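Local coordinates for protein adenylation domain (Streptomyces sp., PDB 5N9X) that is an adenylation domain of the ANL superfamily that binds adenosine-5'-triphosphate and threonine next to each other, at residues I100-A105 and R510-K515; T112-V117 and I164-G169. All coordinates share one frame; numbering follows the deposited sequence.

Interaction 1: I100-A105 and R510-K515. With ATP (adenosine-5'-triphosphate), chain D; THR (threonine), chain C.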
ATOM      1  N   ILE A 100       4.388 -14.934  -0.721  1.00 26.81           N
ATOM      2  CA  ILE A 100       5.150 -16.097  -1.174  1.00 37.32           C
ATOM      3  C   ILE A 100       6.185 -15.802  -2.303  1.00 44.98           C
ATOM      4  O   ILE A 100       7.133 -16.571  -2.475  1.00 46.95           O
ATOM      5  CB  ILE A 100       4.174 -17.232  -1.579  1.00 34.17           C
ATOM      6  CG1 ILE A 100       3.406 -17.702  -0.335  1.00 38.47           C
ATOM      7  CG2 ILE A 100       4.901 -18.422  -2.166  1.00 38.83           C
ATOM      8  CD1 ILE A 100       2.344 -18.749  -0.592  1.00 33.09           C
ATOM      9  N   ARG A 101       6.068 -14.683  -3.027  1.00 43.62           N
ATOM     10  CA  ARG A 101       7.163 -14.307  -3.938  1.00 43.41           C
ATOM     11  C   ARG A 101       8.285 -13.621  -3.164  1.00 40.11           C
ATOM     12  O   ARG A 101       9.309 -13.257  -3.742  1.00 47.19           O
ATOM     13  CB  ARG A 101       6.711 -13.405  -5.107  1.00 37.60           C
ATOM     14  CG  ARG A 101       5.431 -12.672  -4.894  1.00 46.23           C
ATOM     15  CD  ARG A 101       4.729 -12.183  -6.139  1.00 49.68           C
ATOM     16  NE  ARG A 101       3.564 -11.403  -5.727  1.00 46.71           N
ATOM     17  CZ  ARG A 101       3.563 -10.091  -5.533  1.00 44.33           C
ATOM     18  NH1 ARG A 101       4.652  -9.364  -5.780  1.00 55.93           N
ATOM     19  NH2 ARG A 101       2.450  -9.500  -5.134  1.00 47.28           N
ATOM     20  N   ASN A 102       8.110 -13.440  -1.860  1.00 40.93           N
ATOM     21  CA  ASN A 102       9.223 -12.973  -1.042  1.00 48.33           C
ATOM     22  C   ASN A 102      10.313 -14.046  -1.021  1.00 44.44           C
ATOM     23  O   ASN A 102      10.022 -15.221  -0.777  1.00 36.72           O
ATOM     24  CB  ASN A 102       8.772 -12.665   0.388  1.00 48.97           C
ATOM     25  CG  ASN A 102       8.260 -11.245   0.564  1.00 54.58           C
ATOM     26  OD1 ASN A 102       8.388 -10.392  -0.321  1.00 53.45           O
ATOM     27  ND2 ASN A 102       7.669 -10.988   1.728  1.00 54.62           N
ATOM     28  N   PRO A 103      11.569 -13.643  -1.280  1.00 46.61           N
ATOM     29  CA  PRO A 103      12.721 -14.547  -1.213  1.00 45.86           C
ATOM     30  C   PRO A 103      12.868 -15.167   0.170  1.00 41.59           C
ATOM     31  O   PRO A 103      12.749 -14.463   1.173  1.00 41.94           O
ATOM     32  CB  PRO A 103      13.911 -13.634  -1.534  1.00 43.42           C
ATOM     33  CG  PRO A 103      13.436 -12.254  -1.206  1.00 43.59           C
ATOM     34  CD  PRO A 103      11.975 -12.254  -1.547  1.00 53.87           C
ATOM     35  N   PRO A 104      13.130 -16.477   0.217  1.00 37.95           N
ATOM     36  CA  PRO A 104      13.302 -17.264   1.441  1.00 45.71           C
ATOM     37  C   PRO A 104      14.088 -16.560   2.555  1.00 40.49           C
ATOM     38  O   PRO A 104      13.724 -16.719   3.722  1.00 44.85           O
ATOM     39  CB  PRO A 104      14.059 -18.501   0.946  1.00 45.07           C
ATOM     40  CG  PRO A 104      13.609 -18.664  -0.452  1.00 38.69           C
ATOM     41  CD  PRO A 104      13.427 -17.269  -0.988  1.00 39.57           C
ATOM     42  N   ALA A 105      15.126 -15.801   2.214  1.00 38.75           N
ATOM     43  CA  ALA A 105      15.911 -15.080   3.218  1.00 36.15           C
ATOM     44  C   ALA A 105      15.100 -13.962   3.892  1.00 41.36           C
ATOM     45  O   ALA A 105      15.284 -13.661   5.075  1.00 32.60           O
ATOM     46  CB  ALA A 105      17.169 -14.515   2.590  1.00 34.48           C
ATOM     47  N   ARG A 510      10.394  -5.019  -8.864  1.00 27.88           N
ATOM     48  CA  ARG A 510       9.227  -4.628  -8.078  1.00 24.15           C
ATOM     49  C   ARG A 510       9.215  -5.275  -6.703  1.00 23.91           C
ATOM     50  O   ARG A 510       9.344  -6.496  -6.607  1.00 20.57           O
ATOM     51  CB  ARG A 510       7.945  -5.047  -8.801  1.00 33.76           C
ATOM     52  CG  ARG A 510       7.718  -4.494 -10.185  1.00 32.83           C
ATOM     53  CD  ARG A 510       7.359  -3.032 -10.215  1.00 36.87           C
ATOM     54  NE  ARG A 510       7.194  -2.594 -11.595  1.00 34.66           N
ATOM     55  CZ  ARG A 510       7.053  -1.329 -11.962  1.00 38.81           C
ATOM     56  NH1 ARG A 510       7.003  -0.377 -11.044  1.00 39.62           N
ATOM     57  NH2 ARG A 510       6.935  -1.017 -13.242  1.00 42.85           N
ATOM     58  N   THR A 511       9.034  -4.466  -5.651  1.00 32.85           N
ATOM     59  CA  THR A 511       8.669  -4.981  -4.330  1.00 28.02           C
ATOM     60  C   THR A 511       7.201  -5.457  -4.388  1.00 32.02           C
ATOM     61  O   THR A 511       6.475  -5.104  -5.317  1.00 27.27           O
ATOM     62  CB  THR A 511       8.864  -3.922  -3.216  1.00 29.02           C
ATOM     63  OG1 THR A 511       8.466  -2.643  -3.699  1.00 26.16           O
ATOM     64  CG2 THR A 511      10.328  -3.837  -2.786  1.00 29.11           C
ATOM     65  N   ILE A 512       6.770  -6.265  -3.421  1.00 25.13           N
ATOM     66  CA  ILE A 512       5.487  -6.968  -3.534  1.00 37.62           C
ATOM     67  C   ILE A 512       4.260  -6.045  -3.544  1.00 28.98           C
ATOM     68  O   ILE A 512       3.171  -6.473  -3.928  1.00 35.70           O
ATOM     69  CB  ILE A 512       5.317  -8.008  -2.402  1.00 33.90           C
ATOM     70  CG1 ILE A 512       5.463  -7.342  -1.053  1.00 28.69           C
ATOM     71  CG2 ILE A 512       6.312  -9.148  -2.546  1.00 31.25           C
ATOM     72  CD1 ILE A 512       5.500  -8.320   0.089  1.00 47.13           C
ATOM     73  N   ASN A 513       4.439  -4.792  -3.130  1.00 20.50           N
ATOM     74  CA  ASN A 513       3.399  -3.775  -3.229  1.00 18.79           C
ATOM     75  C   ASN A 513       3.290  -3.154  -4.627  1.00 24.04           C
ATOM     76  O   ASN A 513       2.613  -2.136  -4.807  1.00 25.81           O
ATOM     77  CB  ASN A 513       3.648  -2.654  -2.211  1.00 19.90           C
ATOM     78  CG  ASN A 513       4.959  -1.883  -2.460  1.00 23.50           C
ATOM     79  OD1 ASN A 513       5.692  -2.144  -3.423  1.00 22.44           O
ATOM     80  ND2 ASN A 513       5.252  -0.930  -1.576  1.00 17.08           N
ATOM     81  N   GLY A 514       4.005  -3.728  -5.593  1.00 22.82           N
ATOM     82  CA  GLY A 514       4.046  -3.201  -6.947  1.00 21.64           C
ATOM     83  C   GLY A 514       4.842  -1.922  -7.222  1.00 25.41           C
ATOM     84  O   GLY A 514       4.893  -1.469  -8.371  1.00 29.05           O
ATOM     85  N   LYS A 515       5.450  -1.316  -6.203  1.00 29.14           N
ATOM     86  CA  LYS A 515       6.332  -0.168  -6.467  1.00 32.82           C
ATOM     87  C   LYS A 515       7.707  -0.586  -7.028  1.00 30.97           C
ATOM     88  O   LYS A 515       8.145  -1.736  -6.866  1.00 19.37           O
ATOM     89  CB  LYS A 515       6.534   0.679  -5.202  1.00 21.65           C
ATOM     90  CG  LYS A 515       5.271   1.282  -4.655  1.00 23.78           C
ATOM     91  CD  LYS A 515       5.506   1.899  -3.289  1.00 32.31           C
ATOM     92  CE  LYS A 515       4.203   2.100  -2.554  1.00 29.19           C
ATOM     93  NZ  LYS A 515       4.385   2.824  -1.280  1.00 27.91           N
TER
HETATM   94  PG  ATP D 602       8.775   2.989   4.380  1.00 74.44           P
HETATM   95  O1G ATP D 602       9.112   4.472   4.492  1.00 65.76           O
HETATM   96  O2G ATP D 602       9.925   2.074   4.668  1.00 60.14           O
HETATM   97  O3G ATP D 602       7.557   2.553   5.176  1.00 69.88           O
HETATM   98  PB  ATP D 602       7.161   3.043   1.940  1.00 66.01           P
HETATM   99  O1B ATP D 602       7.272   4.563   1.793  1.00 53.25           O
HETATM  100  O2B ATP D 602       6.889   2.192   0.741  1.00 42.90           O
HETATM  101  O3B ATP D 602       8.507   2.664   2.779  1.00 71.98           O
HETATM  102  PA  ATP D 602       4.560   2.613   2.803  1.00 65.66           P
HETATM  103  O1A ATP D 602       3.901   3.035   4.095  1.00 36.62           O
HETATM  104  O2A ATP D 602       4.068   1.340   2.123  1.00 50.69           O
HETATM  105  O3A ATP D 602       6.132   2.556   3.067  1.00 60.53           O
HETATM  106  O5' ATP D 602       4.607   3.810   1.689  1.00 43.86           O
HETATM  107  C5' ATP D 602       4.167   5.151   1.905  1.00 32.94           C
HETATM  108  C4' ATP D 602       4.959   6.115   1.018  1.00 30.33           C
HETATM  109  O4' ATP D 602       4.410   6.184  -0.289  1.00 21.25           O
HETATM  110  C3' ATP D 602       5.056   7.534   1.548  1.00 25.22           C
HETATM  111  O3' ATP D 602       6.376   7.695   2.056  1.00 38.62           O
HETATM  112  C2' ATP D 602       4.848   8.435   0.358  1.00 23.37           C
HETATM  113  O2' ATP D 602       6.118   8.933  -0.054  1.00 22.77           O
HETATM  114  C1' ATP D 602       4.315   7.542  -0.742  1.00 29.69           C
HETATM  115  N9  ATP D 602       2.884   7.842  -1.056  1.00 25.52           N
HETATM  116  C8  ATP D 602       1.819   7.150  -0.592  1.00 21.22           C
HETATM  117  N7  ATP D 602       0.643   7.640  -1.046  1.00 16.44           N
HETATM  118  C5  ATP D 602       0.945   8.679  -1.844  1.00 18.58           C
HETATM  119  C6  ATP D 602       0.157   9.638  -2.651  1.00 14.02           C
HETATM  120  N6  ATP D 602      -1.187   9.562  -2.674  1.00 12.66           N
HETATM  121  N1  ATP D 602       0.826  10.582  -3.343  1.00 13.70           N
HETATM  122  C2  ATP D 602       2.171  10.655  -3.277  1.00 22.43           C
HETATM  123  N3  ATP D 602       2.969   9.815  -2.580  1.00 19.77           N
HETATM  124  C4  ATP D 602       2.421   8.816  -1.846  1.00 23.10           C
HETATM  125  N   THR C 601      -0.279   2.490   2.666  1.00 16.63           N
HETATM  126  CA  THR C 601       0.073   2.257   1.257  1.00 26.72           C
HETATM  127  C   THR C 601       1.523   2.621   1.111  1.00 28.26           C
HETATM  128  O   THR C 601       2.243   2.410   0.115  1.00 20.35           O
HETATM  129  CB  THR C 601      -0.761   3.110   0.272  1.00 23.24           C
HETATM  130  OG1 THR C 601      -0.771   4.487   0.700  1.00 19.43           O
HETATM  131  CG2 THR C 601      -2.185   2.575   0.180  1.00 14.32           C
HETATM  132  OXT THR C 601       1.945   3.200   2.102  1.00 28.08           O

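Interaction 2: T112-V117 and I164-G169. With ATP (adenosine-5'-triphosphate), chain D.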
ATOM      1  N   THR A 112      11.984 -14.499  12.296  1.00 25.08           N
ATOM      2  CA  THR A 112      12.803 -14.275  13.495  1.00 30.59           C
ATOM      3  C   THR A 112      12.614 -12.878  14.112  1.00 33.94           C
ATOM      4  O   THR A 112      12.509 -12.755  15.336  1.00 36.01           O
ATOM      5  CB  THR A 112      14.303 -14.478  13.197  1.00 26.37           C
ATOM      6  OG1 THR A 112      14.492 -15.697  12.463  1.00 25.15           O
ATOM      7  CG2 THR A 112      15.102 -14.516  14.472  1.00 21.11           C
ATOM      8  N   ASP A 113      12.567 -11.831  13.283  1.00 29.00           N
ATOM      9  CA  ASP A 113      12.386 -10.471  13.809  1.00 29.00           C
ATOM     10  C   ASP A 113      11.049 -10.314  14.530  1.00 32.98           C
ATOM     11  O   ASP A 113      10.963  -9.674  15.574  1.00 36.44           O
ATOM     12  CB  ASP A 113      12.495  -9.419  12.690  1.00 36.73           C
ATOM     13  CG  ASP A 113      12.580  -7.985  13.229  1.00 33.09           C
ATOM     14  OD1 ASP A 113      13.557  -7.670  13.940  1.00 31.73           O
ATOM     15  OD2 ASP A 113      11.680  -7.171  12.932  1.00 34.80           O
ATOM     16  N   SER A 114       9.998 -10.897  13.980  1.00 25.14           N
ATOM     17  CA  SER A 114       8.693 -10.716  14.577  1.00 32.03           C
ATOM     18  C   SER A 114       8.429 -11.719  15.699  1.00 32.91           C
ATOM     19  O   SER A 114       7.484 -11.554  16.480  1.00 26.23           O
ATOM     20  CB  SER A 114       7.609 -10.810  13.507  1.00 21.05           C
ATOM     21  OG  SER A 114       7.663 -12.060  12.863  1.00 23.21           O
ATOM     22  N   GLN A 115       9.274 -12.738  15.788  1.00 28.73           N
ATOM     23  CA  GLN A 115       9.143 -13.751  16.836  1.00 37.27           C
ATOM     24  C   GLN A 115       7.738 -14.335  16.854  1.00 34.18           C
ATOM     25  O   GLN A 115       7.009 -14.193  17.841  1.00 32.96           O
ATOM     26  CB  GLN A 115       9.472 -13.172  18.229  1.00 36.12           C
ATOM     27  CG  GLN A 115      10.717 -12.269  18.329  1.00 34.74           C
ATOM     28  CD  GLN A 115      10.645 -11.318  19.528  1.00 40.88           C
ATOM     29  OE1 GLN A 115      10.094 -10.218  19.433  1.00 45.65           O
ATOM     30  NE2 GLN A 115      11.197 -11.744  20.662  1.00 42.71           N
ATOM     31  N   VAL A 116       7.332 -14.968  15.764  1.00 32.36           N
ATOM     32  CA  VAL A 116       5.999 -15.554  15.761  1.00 38.20           C
ATOM     33  C   VAL A 116       5.975 -16.883  16.527  1.00 27.69           C
ATOM     34  O   VAL A 116       6.912 -17.661  16.451  1.00 24.16           O
ATOM     35  CB  VAL A 116       5.459 -15.748  14.320  1.00 30.45           C
ATOM     36  CG1 VAL A 116       5.400 -14.416  13.600  1.00 28.46           C
ATOM     37  CG2 VAL A 116       6.325 -16.717  13.552  1.00 28.39           C
ATOM     38  N   VAL A 117       4.905 -17.104  17.287  1.00 32.03           N
ATOM     39  CA  VAL A 117       4.702 -18.332  18.050  1.00 25.68           C
ATOM     40  C   VAL A 117       4.269 -19.503  17.184  1.00 29.29           C
ATOM     41  O   VAL A 117       4.244 -20.635  17.651  1.00 28.44           O
ATOM     42  CB  VAL A 117       3.645 -18.146  19.137  1.00 26.81           C
ATOM     43  CG1 VAL A 117       3.903 -16.884  19.900  1.00 27.60           C
ATOM     44  CG2 VAL A 117       2.249 -18.087  18.518  1.00 38.33           C
ATOM     45  N   ILE A 164       1.160  -6.944  11.554  1.00 14.30           N
ATOM     46  CA  ILE A 164       2.495  -6.447  11.469  1.00 14.07           C
ATOM     47  C   ILE A 164       2.982  -6.646  10.057  1.00 15.47           C
ATOM     48  O   ILE A 164       3.229  -7.762   9.586  1.00 17.09           O
ATOM     49  CB  ILE A 164       3.407  -7.125  12.480  1.00 20.58           C
ATOM     50  CG1 ILE A 164       3.023  -6.631  13.856  1.00 20.17           C
ATOM     51  CG2 ILE A 164       4.865  -6.802  12.186  1.00 15.86           C
ATOM     52  CD1 ILE A 164       3.256  -7.592  14.905  1.00 24.61           C
ATOM     53  N   ILE A 165       3.052  -5.516   9.377  1.00 14.18           N
ATOM     54  CA  ILE A 165       3.424  -5.464   7.988  1.00 23.74           C
ATOM     55  C   ILE A 165       4.810  -4.847   7.903  1.00 15.46           C
ATOM     56  O   ILE A 165       5.134  -3.913   8.637  1.00 14.67           O
ATOM     57  CB  ILE A 165       2.372  -4.684   7.193  1.00 15.36           C
ATOM     58  CG1 ILE A 165       1.323  -5.682   6.688  1.00 22.32           C
ATOM     59  CG2 ILE A 165       3.008  -3.906   6.061  1.00 22.49           C
ATOM     60  CD1 ILE A 165       0.248  -5.093   5.794  1.00 20.08           C
ATOM     61  N   TYR A 166       5.647  -5.427   7.057  1.00 23.22           N
ATOM     62  CA  TYR A 166       7.027  -4.984   6.932  1.00 25.32           C
ATOM     63  C   TYR A 166       7.203  -4.035   5.770  1.00 29.72           C
ATOM     64  O   TYR A 166       6.781  -4.316   4.652  1.00 30.95           O
ATOM     65  CB  TYR A 166       7.960  -6.192   6.806  1.00 23.47           C
ATOM     66  CG  TYR A 166       8.361  -6.738   8.151  1.00 30.44           C
ATOM     67  CD1 TYR A 166       7.454  -7.416   8.951  1.00 24.46           C
ATOM     68  CD2 TYR A 166       9.645  -6.540   8.637  1.00 25.77           C
ATOM     69  CE1 TYR A 166       7.827  -7.901  10.183  1.00 26.60           C
ATOM     70  CE2 TYR A 166      10.023  -7.014   9.854  1.00 20.85           C
ATOM     71  CZ  TYR A 166       9.110  -7.692  10.625  1.00 25.97           C
ATOM     72  OH  TYR A 166       9.479  -8.165  11.851  1.00 27.15           O
ATOM     73  N   THR A 167       7.792  -2.885   6.067  1.00 29.96           N
ATOM     74  CA  THR A 167       8.094  -1.901   5.048  1.00 40.85           C
ATOM     75  C   THR A 167       9.563  -2.005   4.641  1.00 46.26           C
ATOM     76  O   THR A 167      10.371  -2.667   5.310  1.00 43.13           O
ATOM     77  CB  THR A 167       7.763  -0.484   5.532  1.00 46.75           C
ATOM     78  OG1 THR A 167       8.689  -0.070   6.551  1.00 38.62           O
ATOM     79  CG2 THR A 167       6.337  -0.428   6.067  1.00 39.68           C
ATOM     80  N   SER A 168       9.895  -1.372   3.524  1.00 47.49           N
ATOM     81  CA  SER A 168      11.249  -1.396   3.007  0.50 48.39           C
ATOM     82  C   SER A 168      12.181  -0.500   3.824  1.00 54.97           C
ATOM     83  O   SER A 168      11.903   0.682   4.015  1.00 49.51           O
ATOM     84  CB  SER A 168      11.273  -0.950   1.551  0.50 45.71           C
ATOM     85  OG  SER A 168      10.606   0.288   1.417  0.50 47.52           O
ATOM     86  N   GLY A 169      13.216  -1.133   4.361  0.50 53.01           N
ATOM     87  CA  GLY A 169      14.315  -0.409   4.949  0.50 49.07           C
ATOM     88  C   GLY A 169      15.391  -0.197   3.914  0.50 51.57           C
ATOM     89  O   GLY A 169      15.996  -1.131   3.433  0.50 48.67           O
TER
HETATM   90  PG  ATP D 602       8.775   2.989   4.380  1.00 74.44           P
HETATM   91  O1G ATP D 602       9.112   4.472   4.492  1.00 65.76           O
HETATM   92  O2G ATP D 602       9.925   2.074   4.668  1.00 60.14           O
HETATM   93  O3G ATP D 602       7.557   2.553   5.176  1.00 69.88           O
HETATM   94  PB  ATP D 602       7.161   3.043   1.940  1.00 66.01           P
HETATM   95  O1B ATP D 602       7.272   4.563   1.793  1.00 53.25           O
HETATM   96  O2B ATP D 602       6.889   2.192   0.741  1.00 42.90           O
HETATM   97  O3B ATP D 602       8.507   2.664   2.779  1.00 71.98           O
HETATM   98  PA  ATP D 602       4.560   2.613   2.803  1.00 65.66           P
HETATM   99  O1A ATP D 602       3.901   3.035   4.095  1.00 36.62           O
HETATM  100  O2A ATP D 602       4.068   1.340   2.123  1.00 50.69           O
HETATM  101  O3A ATP D 602       6.132   2.556   3.067  1.00 60.53           O
HETATM  102  O5' ATP D 602       4.607   3.810   1.689  1.00 43.86           O
HETATM  103  C5' ATP D 602       4.167   5.151   1.905  1.00 32.94           C
HETATM  104  C4' ATP D 602       4.959   6.115   1.018  1.00 30.33           C
HETATM  105  O4' ATP D 602       4.410   6.184  -0.289  1.00 21.25           O
HETATM  106  C3' ATP D 602       5.056   7.534   1.548  1.00 25.22           C
HETATM  107  O3' ATP D 602       6.376   7.695   2.056  1.00 38.62           O
HETATM  108  C2' ATP D 602       4.848   8.435   0.358  1.00 23.37           C
HETATM  109  O2' ATP D 602       6.118   8.933  -0.054  1.00 22.77           O
HETATM  110  C1' ATP D 602       4.315   7.542  -0.742  1.00 29.69           C
HETATM  111  N9  ATP D 602       2.884   7.842  -1.056  1.00 25.52           N
HETATM  112  C8  ATP D 602       1.819   7.150  -0.592  1.00 21.22           C
HETATM  113  N7  ATP D 602       0.643   7.640  -1.046  1.00 16.44           N
HETATM  114  C5  ATP D 602       0.945   8.679  -1.844  1.00 18.58           C
HETATM  115  C6  ATP D 602       0.157   9.638  -2.651  1.00 14.02           C
HETATM  116  N6  ATP D 602      -1.187   9.562  -2.674  1.00 12.66           N
HETATM  117  N1  ATP D 602       0.826  10.582  -3.343  1.00 13.70           N
HETATM  118  C2  ATP D 602       2.171  10.655  -3.277  1.00 22.43           C
HETATM  119  N3  ATP D 602       2.969   9.815  -2.580  1.00 19.77           N
HETATM  120  C4  ATP D 602       2.421   8.816  -1.846  1.00 23.10           C

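Interaction 1: I100-A105 and R510-K515
Ile512 holds CG1 between its backbone N and carbonyl carbon (chi1 56°), which leaves CG2 beside the N and facing residues 101 and 102. The extended chain of Arg101, from CG to NE, lays its guanidinium against Ile512, with Arg101 NH1 3.4 Å from Ile512 CA. CG2 of Ile512 lies over one face of that guanidinium, 3.6 Å from Arg101 NH1. On the same group, Arg101 NH2 gives a weak hydrogen bond to Ile512 O, 3.3 Å long. The side chain of Asn102 crosses that of Ile512 at about a right angle. Asn102 OD1 is 3.3 Å from Ile512 CG2, and Asn102 ND2 is 3.8 Å from Ile512 CD1. Apart from the one weak bond, the contact is made by van der Waals touch, and Asp99 adds to it by packing against Ile512.

Ile512 sits at the second position of a type I beta turn from Thr511 to Gly514. The next residue, Asn513, forms an Asx turn: its OD1 accepts from Lys515 N at 2.9 Å. Thr511 OG1 also donates to this oxygen, from the opposite face of the amide plane. These two bonds hold the amide and fix the loop just before Lys515, the lysine that the C-terminal domain of this family brings to the pocket. Beyond CG the lysine chain is extended. Lys515 NZ donates to O of the bound threonine at 2.6 Å and, weakly, to O2B of ATP. Gly285 O is a further weak partner of the same nitrogen.

Interaction 2: T112-V117 and I164-G169
Tyr166 and Asp113 share the one hydrogen bond between these segments. Tyr166 OH donates to Asp113 OD2 at 2.6 Å, and OD2 accepts with its anti lone pair. OD2 lies at the ring edge, in the ring plane, while the carboxylate itself is turned 75° from the ring. Asp113 carries CG anti to its N (chi1 -169°), and this brings OD2 within reach of Tyr166 OH. Its other oxygen, OD1, forms a salt bridge with Arg378, so each carboxylate oxygen has a partner.

Van der Waals contact is slight. Ser114 CB stands near the ring plane, 3.6 Å from Tyr166 OH. The hydroxyl of Ser114 bonds instead to Ile110 O within its own helix. Leu376 packs on Tyr166.

Ligand contact comes one residue later. Thr167 OG1 donates to ATP O2G at 3.1 Å, at the start of a Thr-Ser-Gly run that belongs to the glycine-rich phosphate-binding loop of this family.

The last turn of helix 104-114 thus meets strand 161-167, which pairs antiparallel with strand 175-180. Strand 94-97 lies beside both: Val96 touches Ser114 and Ile164.

How the interactions relate
From the N terminus, the chain passes strand 94-97 and reaches residues 100-105, the first half of interaction 1. Helix 104-114 follows and leads to residues 112-117, the first half of interaction 2. That contact closes first, at strand 161-167, after a loop of 46 residues. Interaction 1 closes only at residues 510-515, with 404 residues between its two segments, so interaction 2 is nested inside it. Segment 100-105 runs into the start of the helix and segment 112-117 contains its end; the contact centres are 14 Å apart. One ties the helix to strand 161-167, the other ties the loop before it to the C-terminal domain. Both closing segments also touch ATP.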